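Ufm1-specific protease (Caenorhabditis elegans, PDB 5EJJ) is a thiol protease that cleaves the peptide bond at the C-terminal glycine of the ubiquitin-like modifier ufm-1, releasing it from target proteins. Local coordinates at residues N78-G83 / T94-S99; E179-K184 / G250-D255; K515-D520 / C538-A543. One frame throughout, in Å; residues are numbered along the deposited sequence.

Interaction 1: residues N78-G83 / T94-S99; sequences NLNIDG and TLQLTS
Strands 74-81 and 94-97 run side by side as the one parallel pair of a four-stranded mixed sheet in the MPN domain, with 94-97 at its outer edge. Leu79, Leu95, Ile81 and Leu97 share one face. Leu79 and Leu95 sit level, CB against CB, while Leu97, its CG anti to the carbonyl carbon (chi1 -62°), crosses Leu79 and Ile81 obliquely: Leu97 CD1 lies 3.8 Å from CD1 of Leu79, and Leu97 CB meets CG1 of Ile81. Phe51 of strand 45-53 and Phe110 of helix 107-113 also pack on Leu97. The opposite face is polar. Here Asn78 has its CG in the crowded position between backbone N and carbonyl carbon (chi1 48°), which turns OD1 across to Thr94; the OG1 of Thr94 donates to it over 2.6 Å, in the plane of the amide. Further along, the OD1 of Asn80 is taken by Ser85, and a water donates to both Asn80 O and Gln96 OE1 while accepting from Gly83 N. Four backbone bonds tie the strands, the straightest being Asp82 N to Leu97 O at 176°. Past the strand ends, the carboxylate of Asp82 reaches the first turn of helix 99-104, taking two weak bonds from Ser99 N. Asp82 OD2 also accepts from Ser99 OG at 2.8 Å, met nearly along the C-O axis.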
loop_
_atom_site.group_PDB
_atom_site.type_symbol
_atom_site.label_atom_id
_atom_site.label_comp_id
_atom_site.label_asym_id
_atom_site.label_seq_id
_atom_site.Cartn_x
_atom_site.Cartn_y
_atom_site.Cartn_z
ATOM N N ASN A 78 -12.927 -12.451 -18.377
ATOM C CA ASN A 78 -11.693 -12.100 -19.088
ATOM C C ASN A 78 -11.961 -10.999 -20.104
ATOM O O ASN A 78 -13.067 -10.465 -20.200
ATOM C CB ASN A 78 -11.091 -13.302 -19.819
ATOM C CG ASN A 78 -12.135 -14.089 -20.658
ATOM O OD1 ASN A 78 -13.202 -13.571 -21.034
ATOM N ND2 ASN A 78 -11.822 -15.357 -20.933
ATOM N N LEU A 79 -10.950 -10.661 -20.885
ATOM C CA LEU A 79 -11.114 -9.534 -21.772
ATOM C C LEU A 79 -10.495 -9.803 -23.125
ATOM O O LEU A 79 -9.513 -10.535 -23.231
ATOM C CB LEU A 79 -10.558 -8.250 -21.131
ATOM C CG LEU A 79 -9.045 -8.161 -20.900
ATOM C CD1 LEU A 79 -8.342 -7.499 -22.068
ATOM C CD2 LEU A 79 -8.740 -7.421 -19.616
ATOM N N ASN A 80 -11.101 -9.205 -24.148
ATOM C CA ASN A 80 -10.629 -9.298 -25.518
ATOM C C ASN A 80 -10.373 -7.922 -26.103
ATOM O O ASN A 80 -11.297 -7.125 -26.233
ATOM C CB ASN A 80 -11.669 -9.994 -26.376
ATOM C CG ASN A 80 -11.079 -10.546 -27.637
ATOM O OD1 ASN A 80 -9.916 -10.270 -27.954
ATOM N ND2 ASN A 80 -11.866 -11.340 -28.370
ATOM N N ILE A 81 -9.128 -7.643 -26.460
ATOM C CA ILE A 81 -8.786 -6.349 -27.041
ATOM C C ILE A 81 -8.686 -6.378 -28.572
ATOM O O ILE A 81 -7.852 -7.098 -29.138
ATOM C CB ILE A 81 -7.459 -5.835 -26.502
ATOM C CG1 ILE A 81 -7.517 -5.662 -24.992
ATOM C CG2 ILE A 81 -7.106 -4.516 -27.156
ATOM C CD1 ILE A 81 -6.239 -5.045 -24.443
ATOM N N ASP A 82 -9.530 -5.582 -29.226
ATOM C CA ASP A 82 -9.542 -5.454 -30.682
ATOM C C ASP A 82 -9.906 -6.767 -31.362
ATOM O O ASP A 82 -9.531 -7.005 -32.500
ATOM C CB ASP A 82 -8.193 -4.940 -31.197
ATOM C CG ASP A 82 -7.976 -3.464 -30.905
ATOM O OD1 ASP A 82 -8.929 -2.671 -31.111
ATOM O OD2 ASP A 82 -6.851 -3.095 -30.482
ATOM N N GLY A 83 -10.626 -7.624 -30.652
ATOM C CA GLY A 83 -11.027 -8.907 -31.193
ATOM C C GLY A 83 -9.881 -9.850 -31.539
ATOM O O GLY A 83 -10.107 -10.954 -32.039
ATOM N N THR A 94 -17.041 -11.619 -21.024
ATOM C CA THR A 94 -15.824 -11.053 -21.616
ATOM C C THR A 94 -15.956 -9.555 -21.894
ATOM O O THR A 94 -16.917 -9.112 -22.533
ATOM C CB THR A 94 -15.380 -11.782 -22.897
ATOM O OG1 THR A 94 -15.214 -13.181 -22.621
ATOM C CG2 THR A 94 -14.055 -11.220 -23.363
ATOM N N LEU A 95 -15.010 -8.769 -21.392
ATOM C CA LEU A 95 -14.994 -7.354 -21.731
ATOM C C LEU A 95 -14.543 -7.219 -23.184
ATOM O O LEU A 95 -13.587 -7.890 -23.626
ATOM C CB LEU A 95 -14.060 -6.557 -20.816
ATOM C CG LEU A 95 -14.348 -6.484 -19.316
ATOM C CD1 LEU A 95 -13.277 -5.639 -18.650
ATOM C CD2 LEU A 95 -15.718 -5.910 -19.053
ATOM N N GLN A 96 -15.241 -6.370 -23.934
ATOM C CA GLN A 96 -14.802 -6.058 -25.284
ATOM C C GLN A 96 -14.068 -4.735 -25.269
ATOM O O GLN A 96 -14.571 -3.741 -24.754
ATOM C CB GLN A 96 -15.985 -6.039 -26.237
ATOM C CG GLN A 96 -16.694 -7.384 -26.311
ATOM C CD GLN A 96 -15.764 -8.500 -26.747
ATOM O OE1 GLN A 96 -14.821 -8.284 -27.518
ATOM N NE2 GLN A 96 -16.022 -9.707 -26.251
ATOM N N LEU A 97 -12.858 -4.733 -25.799
ATOM C CA LEU A 97 -11.998 -3.568 -25.680
ATOM C C LEU A 97 -11.316 -3.245 -26.996
ATOM O O LEU A 97 -11.140 -4.123 -27.842
ATOM C CB LEU A 97 -10.922 -3.813 -24.625
ATOM C CG LEU A 97 -11.319 -4.056 -23.176
ATOM C CD1 LEU A 97 -10.057 -4.101 -22.320
ATOM C CD2 LEU A 97 -12.279 -2.991 -22.690
ATOM N N THR A 98 -10.930 -1.985 -27.161
ATOM C CA THR A 98 -10.178 -1.558 -28.329
ATOM C C THR A 98 -8.958 -0.801 -27.838
ATOM O O THR A 98 -8.957 -0.290 -26.708
ATOM C CB THR A 98 -10.998 -0.613 -29.204
ATOM O OG1 THR A 98 -10.978 0.701 -28.631
ATOM C CG2 THR A 98 -12.440 -1.098 -29.315
ATOM N N SER A 99 -7.924 -0.717 -28.674
ATOM C CA SER A 99 -6.705 -0.008 -28.287
ATOM C C SER A 99 -6.933 1.499 -28.327
ATOM O O SER A 99 -6.239 2.267 -27.644
ATOM C CB SER A 99 -5.540 -0.401 -29.188
ATOM O OG SER A 99 -5.051 -1.698 -28.868
HETATM O O HOH W 1 -12.683 -7.334 -28.630
#

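Interaction 2: residues E179-K184 / G250-D255; sequences EAAQQK and GDSSLD
Two serines in a row, Ser252 and Ser253, both hold OG in the crowded position between their own backbone N and carbonyl carbon (chi1 78° and 74°), yet the two hydroxyls do different work. Ser253 opens helix 253-280, and its CB points at the loop 179-184, so that OG can accept from the backbone N of Gln182 at 3.1 Å, nearly straight. The return bond runs from Ser253 N to Gln182 O, also 3.1 Å long, with the donor well above the carbonyl plane. Gln182 is thus gripped through both backbone polar atoms by one residue, and its CG rests beside Ser253 OG. That hydroxyl is also hydrogen-bonded to the OE1 of Gln176, which brings the part of the loop just before 179-184 into the same network.

Ser252 is the N-cap. It forms a capping box with Asp255: Ser252 N donates to Asp255 OD2 at 3.2 Å, on the anti lone pair, and Ser252 OG takes a weak bond from Asp255 N. Gln183 packs on Ser252; its chain bends at chi2 (-63°) and so brings Gln183 OE1 back to 3.5 Å from CB of Ser252. On one flank Ala181 CB touches Leu254 CB; on the other the bent chain of Lys184 carries NZ only to within 3.9 Å of Gly250 O. The loop and the helix start run in nearly opposite directions, with Ala181 on Leu254 as the one apolar side-chain contact between them. With the capping box serving Asp255 N and the loop carbonyl of Gln182 taking up Ser253 N, donors at the helix start are shared between the helix's own cap and the loop, and the helix dipole would probably strengthen the hold on Gln182 O.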
loop_
_atom_site.group_PDB
_atom_site.type_symbol
_atom_site.label_atom_id
_atom_site.label_comp_id
_atom_site.label_asym_id
_atom_site.label_seq_id
_atom_site.Cartn_x
_atom_site.Cartn_y
_atom_site.Cartn_z
ATOM N N GLU A 179 -27.191 -22.512 11.060
ATOM C CA GLU A 179 -28.089 -22.021 12.099
ATOM C C GLU A 179 -27.376 -21.345 13.263
ATOM O O GLU A 179 -27.978 -20.550 13.974
ATOM C CB GLU A 179 -28.957 -23.150 12.643
ATOM C CG GLU A 179 -28.175 -24.320 13.200
ATOM C CD GLU A 179 -27.959 -25.406 12.162
ATOM O OE1 GLU A 179 -28.048 -25.093 10.945
ATOM O OE2 GLU A 179 -27.715 -26.569 12.569
ATOM N N ALA A 180 -26.099 -21.659 13.460
ATOM C CA ALA A 180 -25.375 -21.180 14.637
ATOM C C ALA A 180 -24.837 -19.787 14.399
ATOM O O ALA A 180 -24.242 -19.174 15.298
ATOM C CB ALA A 180 -24.246 -22.124 14.982
ATOM N N ALA A 181 -25.069 -19.299 13.181
ATOM C CA ALA A 181 -24.458 -18.064 12.690
ATOM C C ALA A 181 -24.860 -16.857 13.507
ATOM O O ALA A 181 -26.044 -16.620 13.737
ATOM C CB ALA A 181 -24.801 -17.843 11.224
ATOM N N GLN A 182 -23.862 -16.099 13.940
ATOM C CA GLN A 182 -24.096 -14.853 14.655
ATOM C C GLN A 182 -24.001 -13.666 13.683
ATOM O O GLN A 182 -22.906 -13.249 13.304
ATOM C CB GLN A 182 -23.084 -14.717 15.799
ATOM C CG GLN A 182 -22.700 -16.069 16.433
ATOM C CD GLN A 182 -21.569 -15.967 17.467
ATOM O OE1 GLN A 182 -20.516 -16.600 17.314
ATOM N NE2 GLN A 182 -21.794 -15.188 18.535
ATOM N N GLN A 183 -25.146 -13.129 13.275
ATOM C CA GLN A 183 -25.191 -11.999 12.344
ATOM C C GLN A 183 -24.427 -10.756 12.814
ATOM O O GLN A 183 -24.170 -10.584 14.006
ATOM C CB GLN A 183 -26.639 -11.636 12.069
ATOM C CG GLN A 183 -27.433 -12.803 11.527
ATOM C CD GLN A 183 -26.903 -13.257 10.187
ATOM O OE1 GLN A 183 -26.439 -12.432 9.392
ATOM N NE2 GLN A 183 -26.957 -14.571 9.925
ATOM N N LYS A 184 -24.054 -9.897 11.868
ATOM C CA LYS A 184 -23.397 -8.622 12.197
ATOM C C LYS A 184 -22.197 -8.766 13.148
ATOM O O LYS A 184 -21.883 -7.845 13.918
ATOM C CB LYS A 184 -24.416 -7.644 12.789
ATOM C CG LYS A 184 -25.780 -7.730 12.120
ATOM C CD LYS A 184 -26.137 -6.476 11.351
ATOM C CE LYS A 184 -27.208 -6.777 10.296
ATOM N NZ LYS A 184 -26.722 -6.540 8.887
ATOM N N GLY A 250 -21.478 -5.853 8.209
ATOM C CA GLY A 250 -22.733 -6.516 7.955
ATOM C C GLY A 250 -22.672 -8.011 7.731
ATOM O O GLY A 250 -23.716 -8.626 7.524
ATOM N N ASP A 251 -21.488 -8.621 7.755
ATOM C CA ASP A 251 -21.453 -10.086 7.545
ATOM C C ASP A 251 -21.413 -10.930 8.817
ATOM O O ASP A 251 -20.970 -10.472 9.871
ATOM C CB ASP A 251 -20.424 -10.563 6.493
ATOM C CG ASP A 251 -19.046 -9.959 6.685
ATOM O OD1 ASP A 251 -18.301 -9.891 5.684
ATOM O OD2 ASP A 251 -18.698 -9.550 7.814
ATOM N N SER A 252 -21.918 -12.157 8.680
ATOM C CA SER A 252 -22.148 -13.060 9.797
ATOM C C SER A 252 -20.903 -13.837 10.099
ATOM O O SER A 252 -20.128 -14.130 9.198
ATOM C CB SER A 252 -23.280 -14.048 9.475
ATOM O OG SER A 252 -22.872 -15.115 8.623
ATOM N N SER A 253 -20.727 -14.178 11.374
ATOM C CA SER A 253 -19.611 -15.008 11.838
ATOM C C SER A 253 -19.366 -16.169 10.874
ATOM O O SER A 253 -18.231 -16.572 10.679
ATOM C CB SER A 253 -19.865 -15.525 13.267
ATOM O OG SER A 253 -20.848 -16.567 13.307
ATOM N N LEU A 254 -20.420 -16.681 10.245
ATOM C CA LEU A 254 -20.240 -17.708 9.230
ATOM C C LEU A 254 -19.470 -17.187 8.017
ATOM O O LEU A 254 -18.513 -17.815 7.557
ATOM C CB LEU A 254 -21.572 -18.278 8.767
ATOM C CG LEU A 254 -21.380 -19.444 7.797
ATOM C CD1 LEU A 254 -20.717 -20.616 8.491
ATOM C CD2 LEU A 254 -22.686 -19.882 7.186
ATOM N N ASP A 255 -19.912 -16.044 7.495
ATOM C CA ASP A 255 -19.257 -15.395 6.365
ATOM C C ASP A 255 -17.785 -15.160 6.687
ATOM O O ASP A 255 -16.926 -15.350 5.825
ATOM C CB ASP A 255 -19.923 -14.049 6.051
ATOM C CG ASP A 255 -21.289 -14.190 5.363
ATOM O OD1 ASP A 255 -21.420 -15.014 4.416
ATOM O OD2 ASP A 255 -22.226 -13.444 5.768
#

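Interaction 3: residues K515-D520 / C538-A543; sequences KFLVLD and CAWKPA
Phe516 N gives its hydrogen to Lys541 O over 2.6 Å, in the carbonyl plane, and Phe516 O takes one back from Lys541 N, which stands above the plane of that carbonyl. One step on, Val518 N donates nearly straight (169°) to Ala539 O, while the answering bond, Ala539 N to Val518 O, is weak at 3.4 Å. Trp540 CA and Cys538 CA add C-H contacts to the same Phe516 and Val518 oxygens. Phe516 with Lys541 and Val518 with Ala539 are the hydrogen-bonded pairs of an antiparallel ladder in the sheet of the C78 peptidase domain; the backbone of Lys515, Leu517 and Leu519 is bonded on to strand 499-507, and the chain turns a corner at Ala539. Between the bonded pairs, Leu517 lays its CB over the six-membered ring of Trp540, 3.8 Å from the ring centre and almost on its normal, with CD2 against CZ2. An alanine in place of Trp540 would take away that ring and would probably leave Leu517 without most of its packing on this strand. Leu519 CD1 meets Cys538 SG at 3.7 Å. On the other face, Lys541 CD passes Val518 CB, and Lys541 NZ makes a weak bond to Gly536 O. At the end of strand 514-519, Asp520, probably an active-site residue, accepts through OD1 from ND1 of His522, the probable catalytic histidine; its backbone is bonded to Trp537 and, through O, to Tyr381 OH.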
loop_
_atom_site.group_PDB
_atom_site.type_symbol
_atom_site.label_atom_id
_atom_site.label_comp_id
_atom_site.label_asym_id
_atom_site.label_seq_id
_atom_site.Cartn_x
_atom_site.Cartn_y
_atom_site.Cartn_z
ATOM N N LYS A 515 -3.614 28.109 -0.456
ATOM C CA LYS A 515 -3.469 27.539 0.883
ATOM C C LYS A 515 -2.363 26.471 0.931
ATOM O O LYS A 515 -1.928 25.967 -0.107
ATOM C CB LYS A 515 -4.802 26.986 1.406
ATOM C CG LYS A 515 -5.938 28.002 1.413
ATOM C CD LYS A 515 -7.070 27.589 2.355
ATOM C CE LYS A 515 -6.587 27.509 3.808
ATOM N NZ LYS A 515 -7.699 27.319 4.801
ATOM N N PHE A 516 -1.907 26.136 2.138
ATOM C CA PHE A 516 -0.770 25.234 2.317
ATOM C C PHE A 516 -1.052 24.161 3.365
ATOM O O PHE A 516 -1.496 24.474 4.476
ATOM C CB PHE A 516 0.468 26.024 2.738
ATOM C CG PHE A 516 1.012 26.924 1.670
ATOM C CD1 PHE A 516 1.989 26.476 0.797
ATOM C CD2 PHE A 516 0.562 28.221 1.547
ATOM C CE1 PHE A 516 2.501 27.303 -0.187
ATOM C CE2 PHE A 516 1.070 29.052 0.569
ATOM C CZ PHE A 516 2.037 28.591 -0.302
ATOM N N LEU A 517 -0.784 22.901 3.016
ATOM C CA LEU A 517 -0.971 21.792 3.955
ATOM C C LEU A 517 0.268 21.597 4.828
ATOM O O LEU A 517 1.317 21.155 4.360
ATOM C CB LEU A 517 -1.352 20.496 3.230
ATOM C CG LEU A 517 -1.606 19.275 4.129
ATOM C CD1 LEU A 517 -2.483 19.599 5.329
ATOM C CD2 LEU A 517 -2.227 18.154 3.326
ATOM N N VAL A 518 0.133 21.932 6.108
ATOM C CA VAL A 518 1.285 21.995 6.995
ATOM C C VAL A 518 1.243 20.989 8.130
ATOM O O VAL A 518 0.283 20.928 8.903
ATOM C CB VAL A 518 1.457 23.399 7.598
ATOM C CG1 VAL A 518 2.727 23.446 8.436
ATOM C CG2 VAL A 518 1.480 24.450 6.497
ATOM N N LEU A 519 2.311 20.207 8.210
ATOM C CA LEU A 519 2.538 19.305 9.318
ATOM C C LEU A 519 3.586 19.959 10.228
ATOM O O LEU A 519 4.747 20.148 9.835
ATOM C CB LEU A 519 2.992 17.938 8.799
ATOM C CG LEU A 519 3.113 16.789 9.800
ATOM C CD1 LEU A 519 1.768 16.413 10.389
ATOM C CD2 LEU A 519 3.768 15.589 9.147
ATOM N N ASP A 520 3.144 20.311 11.438
ATOM C CA ASP A 520 3.906 21.117 12.399
ATOM C C ASP A 520 4.713 20.256 13.362
ATOM O O ASP A 520 4.147 19.576 14.211
ATOM C CB ASP A 520 2.941 22.009 13.193
ATOM C CG ASP A 520 3.652 23.032 14.063
ATOM O OD1 ASP A 520 4.487 22.633 14.904
ATOM O OD2 ASP A 520 3.366 24.243 13.906
ATOM N N CYS A 538 -1.800 19.467 12.144
ATOM C CA CYS A 538 -1.882 18.978 10.786
ATOM C C CYS A 538 -3.189 19.511 10.226
ATOM O O CYS A 538 -4.263 18.957 10.476
ATOM C CB CYS A 538 -1.856 17.451 10.754
ATOM S SG CYS A 538 -1.650 16.759 9.098
ATOM N N ALA A 539 -3.097 20.621 9.507
ATOM C CA ALA A 539 -4.266 21.217 8.886
ATOM C C ALA A 539 -3.823 22.132 7.769
ATOM O O ALA A 539 -2.624 22.368 7.579
ATOM C CB ALA A 539 -5.087 21.982 9.902
ATOM N N TRP A 540 -4.795 22.639 7.025
ATOM C CA TRP A 540 -4.498 23.536 5.927
ATOM C C TRP A 540 -4.339 24.952 6.445
ATOM O O TRP A 540 -4.954 25.332 7.445
ATOM C CB TRP A 540 -5.598 23.467 4.885
ATOM C CG TRP A 540 -5.608 22.185 4.154
ATOM C CD1 TRP A 540 -6.138 20.997 4.580
ATOM C CD2 TRP A 540 -5.061 21.940 2.856
ATOM N NE1 TRP A 540 -5.954 20.029 3.619
ATOM C CE2 TRP A 540 -5.296 20.586 2.552
ATOM C CE3 TRP A 540 -4.395 22.737 1.919
ATOM C CZ2 TRP A 540 -4.891 20.015 1.358
ATOM C CZ3 TRP A 540 -3.991 22.166 0.736
ATOM C CH2 TRP A 540 -4.238 20.820 0.464
ATOM N N LYS A 541 -3.507 25.731 5.765
ATOM C CA LYS A 541 -3.197 27.074 6.224
ATOM C C LYS A 541 -3.269 28.069 5.064
ATOM O O LYS A 541 -3.056 27.690 3.915
ATOM C CB LYS A 541 -1.819 27.089 6.894
ATOM C CG LYS A 541 -1.860 26.934 8.422
ATOM C CD LYS A 541 -1.822 25.485 8.884
ATOM C CE LYS A 541 -1.741 25.387 10.412
ATOM N NZ LYS A 541 -3.066 25.505 11.092
ATOM N N PRO A 542 -3.597 29.343 5.365
ATOM C CA PRO A 542 -3.701 30.410 4.352
ATOM C C PRO A 542 -2.345 31.050 4.090
ATOM O O PRO A 542 -1.490 30.971 4.967
ATOM C CB PRO A 542 -4.609 31.423 5.030
ATOM C CG PRO A 542 -4.253 31.289 6.496
ATOM C CD PRO A 542 -3.974 29.823 6.713
ATOM N N ALA A 543 -2.152 31.689 2.937
ATOM C CA ALA A 543 -0.845 32.276 2.592
ATOM C C ALA A 543 -0.324 33.263 3.647
ATOM O O ALA A 543 0.875 33.549 3.705
ATOM C CB ALA A 543 -0.883 32.929 1.203
#

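In the fold
The three contacts follow one another along the chain in separate family regions, and none touches another: the nearest pair, interactions 1 and 2, stay about 24 Å apart between nearest atoms. Interactions 1 and 3 both join a strand to a neighbour in its sheet, parallel in the MPN domain and antiparallel in the peptidase domain; interaction 1 has an aliphatic and a polar face, while interaction 3 adds aromatic packing. Interaction 2 is more superficial, a loop held to a helix start chiefly by polar bonds. Interaction 3 alone holds a probable catalytic residue, Asp520. A helix start takes part in interactions 1 and 2, met by a carboxylate in one and by a loop backbone in the other.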